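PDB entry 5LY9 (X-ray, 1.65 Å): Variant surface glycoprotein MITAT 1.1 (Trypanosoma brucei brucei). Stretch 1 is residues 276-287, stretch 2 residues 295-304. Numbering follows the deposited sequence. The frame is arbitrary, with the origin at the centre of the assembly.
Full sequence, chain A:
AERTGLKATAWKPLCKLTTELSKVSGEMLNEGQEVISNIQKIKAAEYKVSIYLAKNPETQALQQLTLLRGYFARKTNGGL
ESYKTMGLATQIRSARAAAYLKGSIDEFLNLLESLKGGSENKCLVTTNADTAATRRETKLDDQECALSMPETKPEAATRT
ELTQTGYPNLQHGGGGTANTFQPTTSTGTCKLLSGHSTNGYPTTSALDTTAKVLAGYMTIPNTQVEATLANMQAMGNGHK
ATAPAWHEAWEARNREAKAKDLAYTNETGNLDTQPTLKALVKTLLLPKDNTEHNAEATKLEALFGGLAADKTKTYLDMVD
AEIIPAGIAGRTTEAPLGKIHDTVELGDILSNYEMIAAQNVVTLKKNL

Stretch 1 (276-287) TLKALVKTLLLP
Stretch 2, residues 295-304: AEATKLEALF

Two helices that cross at right angles can share only a short patch of surface, so the contact is compact, and E296 gives the largest share of the covered area (98 Å²). In this variant surface glycoprotein, the helix that enters stretch 1 from earlier in the chain and the helix of 295-304 meet at 89°, their axes 9.2 Å apart at closest approach, and bury 513 Å² in total. V281 and E296 mark the crossing, with CA atoms 5.8 Å apart. Most torsions lie near -65/-42; L284 (-103/-26) and L285 (-119/-30) depart from this in the pi-type turn at 281-285, and F304 (-118/-7) does so at the end of stretch 2.

Walking along stretch 1, L277 (chi1 t, chi2 p) starts sideways, but its end comes nearer and its CD2 lies 4.3 Å from CD2 of L300 (m, t). K278, extended with all four angles t, lays its aliphatic stem beside E296, CG to CB 3.8 Å. One turn on, V281 (t) points toward the partner and divides its methyls: CG1 rests 3.8 Å from CB of K299, while CG2 packs 3.6 Å from CD2 of L300. K282, again all t, brings CB within 3.6 Å of OE2 of E296, whose side chain is m, p, with chi3 at -13°.

The wide turn shows in the carbonyl of V281, whose O accepts from both L285 N (2.9 Å) and L286 N (3.1 Å). L285 (m, t) points toward stretch 2 and sets CD1 3.6 Å from CD1 of L303 (m, t). L286 (m, t), at -80/144, has left helical torsions, yet its CD1 reaches CB of A295 at 3.8 Å and its CD2 reaches CB of K299 at 4.0 Å.

No direct hydrogen bond joins the stretches. Polar linkage comes through water, which donates to L285 O (2.9 Å from the water O) and accepts from NZ of K299 (t, p, t, t; 3.0 Å to the water O). Leucine, valine and alanine contacts, together with the aliphatic stems of the lysines and E296, supply the fit, and the water links the K299 amine to the L285 carbonyl.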

# COMPACT_ATOMS: atom_id res chain seq x y z
N THR A 276 13.28 4.85 -24.83
CA THR A 276 13.07 3.41 -24.95
C THR A 276 12.98 3.11 -26.45
O THR A 276 13.53 2.14 -26.93
CB THR A 276 11.80 2.98 -24.24
OG1 THR A 276 11.93 3.33 -22.85
CG2 THR A 276 11.54 1.50 -24.41
N LEU A 277 12.24 3.95 -27.17
CA LEU A 277 12.13 3.77 -28.63
C LEU A 277 13.50 3.82 -29.28
O LEU A 277 13.86 2.97 -30.09
CB LEU A 277 11.16 4.82 -29.25
CG LEU A 277 10.63 4.48 -30.63
CD1 LEU A 277 9.77 3.24 -30.57
CD2 LEU A 277 9.90 5.68 -31.21
N LYS A 278 14.26 4.84 -28.98
CA LYS A 278 15.53 5.06 -29.62
C LYS A 278 16.46 3.88 -29.33
O LYS A 278 17.17 3.40 -30.23
CB LYS A 278 16.15 6.39 -29.09
CG LYS A 278 17.47 6.74 -29.74
CD LYS A 278 18.15 7.86 -28.99
CE LYS A 278 19.24 8.38 -29.89
NZ LYS A 278 20.12 9.30 -29.08
N ALA A 279 16.46 3.43 -28.05
CA ALA A 279 17.37 2.30 -27.65
C ALA A 279 17.01 1.04 -28.38
O ALA A 279 17.89 0.26 -28.79
CB ALA A 279 17.32 2.06 -26.18
N LEU A 280 15.71 0.83 -28.59
CA LEU A 280 15.29 -0.40 -29.33
C LEU A 280 15.64 -0.37 -30.83
O LEU A 280 15.72 -1.41 -31.44
CB LEU A 280 13.81 -0.68 -29.16
CG LEU A 280 13.43 -1.22 -27.80
CD1 LEU A 280 11.97 -1.03 -27.55
CD2 LEU A 280 13.87 -2.66 -27.74
N VAL A 281 15.81 0.83 -31.42
CA VAL A 281 16.19 0.92 -32.78
C VAL A 281 17.56 0.27 -32.91
O VAL A 281 17.81 -0.54 -33.81
CB VAL A 281 16.14 2.37 -33.31
CG1 VAL A 281 16.76 2.47 -34.71
CG2 VAL A 281 14.67 2.88 -33.35
N LYS A 282 18.42 0.60 -31.99
CA LYS A 282 19.77 0.08 -31.94
C LYS A 282 19.76 -1.41 -31.56
O LYS A 282 20.31 -2.22 -32.29
CB LYS A 282 20.59 0.85 -30.96
CG LYS A 282 22.02 0.31 -30.96
CD LYS A 282 22.92 1.16 -30.12
CE LYS A 282 24.33 0.55 -30.11
NZ LYS A 282 25.04 1.16 -28.96
N THR A 283 19.00 -1.77 -30.57
CA THR A 283 18.85 -3.17 -30.14
C THR A 283 18.32 -4.11 -31.20
O THR A 283 18.87 -5.21 -31.35
CB THR A 283 17.95 -3.24 -28.91
OG1 THR A 283 18.61 -2.51 -27.88
CG2 THR A 283 17.70 -4.73 -28.39
N LEU A 284 17.23 -3.75 -31.89
CA LEU A 284 16.50 -4.66 -32.77
C LEU A 284 16.74 -4.47 -34.23
O LEU A 284 16.61 -5.40 -34.99
CB LEU A 284 14.98 -4.52 -32.50
CG LEU A 284 14.50 -5.02 -31.13
CD1 LEU A 284 13.02 -4.69 -30.95
CD2 LEU A 284 14.85 -6.51 -30.96
N LEU A 285 17.10 -3.26 -34.67
CA LEU A 285 17.05 -2.96 -36.10
C LEU A 285 18.39 -2.60 -36.74
O LEU A 285 18.57 -2.83 -37.91
CB LEU A 285 15.97 -1.90 -36.35
CG LEU A 285 14.54 -2.12 -35.91
CD1 LEU A 285 13.57 -0.99 -36.37
CD2 LEU A 285 13.97 -3.40 -36.46
N LEU A 286 19.32 -2.01 -36.02
CA LEU A 286 20.59 -1.62 -36.59
C LEU A 286 21.56 -2.80 -36.70
O LEU A 286 21.58 -3.64 -35.84
CB LEU A 286 21.22 -0.53 -35.79
CG LEU A 286 20.46 0.84 -35.82
CD1 LEU A 286 21.21 1.89 -35.01
CD2 LEU A 286 20.10 1.41 -37.15
N PRO A 287 22.36 -2.86 -37.76
CA PRO A 287 23.50 -3.77 -37.70
C PRO A 287 24.45 -3.49 -36.52
O PRO A 287 24.65 -2.33 -36.13
CB PRO A 287 24.25 -3.47 -38.97
CG PRO A 287 23.46 -2.49 -39.79
CD PRO A 287 22.41 -1.91 -38.88
N ALA A 295 22.52 7.25 -35.98
CA ALA A 295 21.97 6.17 -36.78
C ALA A 295 20.50 5.88 -36.40
O ALA A 295 19.66 5.57 -37.24
CB ALA A 295 22.81 4.93 -36.64
N GLU A 296 20.19 6.05 -35.14
CA GLU A 296 18.79 5.79 -34.70
C GLU A 296 17.78 6.74 -35.30
O GLU A 296 16.70 6.30 -35.79
CB GLU A 296 18.66 5.74 -33.18
CG GLU A 296 19.46 4.65 -32.53
CD GLU A 296 20.87 5.06 -32.19
OE1 GLU A 296 21.35 6.10 -32.66
OE2 GLU A 296 21.54 4.33 -31.44
N ALA A 297 18.12 8.02 -35.27
CA ALA A 297 17.30 9.06 -35.89
C ALA A 297 17.09 8.84 -37.38
O ALA A 297 15.95 8.94 -37.90
CB ALA A 297 17.89 10.45 -35.65
N THR A 298 18.17 8.48 -38.07
CA THR A 298 18.11 8.20 -39.50
C THR A 298 17.25 7.03 -39.79
O THR A 298 16.44 7.10 -40.68
CB THR A 298 19.52 7.91 -40.02
OG1 THR A 298 20.29 9.10 -39.84
CG2 THR A 298 19.47 7.57 -41.47
N LYS A 299 17.36 5.95 -39.00
CA LYS A 299 16.53 4.79 -39.22
C LYS A 299 15.06 5.11 -38.94
O LYS A 299 14.16 4.67 -39.64
CB LYS A 299 16.98 3.65 -38.33
CG LYS A 299 16.14 2.41 -38.49
CD LYS A 299 16.32 1.84 -39.86
CE LYS A 299 15.89 0.44 -39.84
NZ LYS A 299 16.02 -0.20 -41.21
N LEU A 300 14.79 5.86 -37.85
CA LEU A 300 13.42 6.26 -37.55
C LEU A 300 12.78 7.07 -38.68
O LEU A 300 11.58 6.90 -38.97
CB LEU A 300 13.29 7.06 -36.23
CG LEU A 300 13.60 6.26 -34.96
CD1 LEU A 300 13.89 7.16 -33.78
CD2 LEU A 300 12.41 5.38 -34.67
N GLU A 301 13.56 7.93 -39.30
CA GLU A 301 13.03 8.76 -40.43
C GLU A 301 12.70 7.86 -41.62
O GLU A 301 11.70 8.05 -42.32
CB GLU A 301 14.07 9.76 -40.84
CG GLU A 301 14.15 10.86 -39.87
CD GLU A 301 15.43 11.69 -39.95
OE1 GLU A 301 16.43 11.31 -40.59
OE2 GLU A 301 15.37 12.78 -39.34
N ALA A 302 13.58 6.88 -41.87
CA ALA A 302 13.32 5.90 -42.92
C ALA A 302 12.17 4.99 -42.68
O ALA A 302 11.57 4.44 -43.61
CB ALA A 302 14.61 5.11 -43.20
N LEU A 303 11.86 4.75 -41.41
CA LEU A 303 10.77 3.87 -41.05
C LEU A 303 9.40 4.56 -41.09
O LEU A 303 8.43 4.00 -41.53
CB LEU A 303 11.00 3.34 -39.63
CG LEU A 303 12.09 2.23 -39.47
CD1 LEU A 303 12.31 1.98 -37.97
CD2 LEU A 303 11.64 0.99 -40.20
N PHE A 304 9.38 5.77 -40.54
CA PHE A 304 8.16 6.45 -40.12
C PHE A 304 7.94 7.76 -40.91
O PHE A 304 6.86 8.39 -40.82
CB PHE A 304 8.22 6.75 -38.58
CG PHE A 304 8.07 5.53 -37.75
CD1 PHE A 304 6.89 4.80 -37.75
CD2 PHE A 304 9.11 5.09 -37.01
CE1 PHE A 304 6.81 3.59 -37.05
CE2 PHE A 304 9.01 3.92 -36.25
CZ PHE A 304 7.88 3.15 -36.32
O HOH W 1 18.70 -1.21 -40.36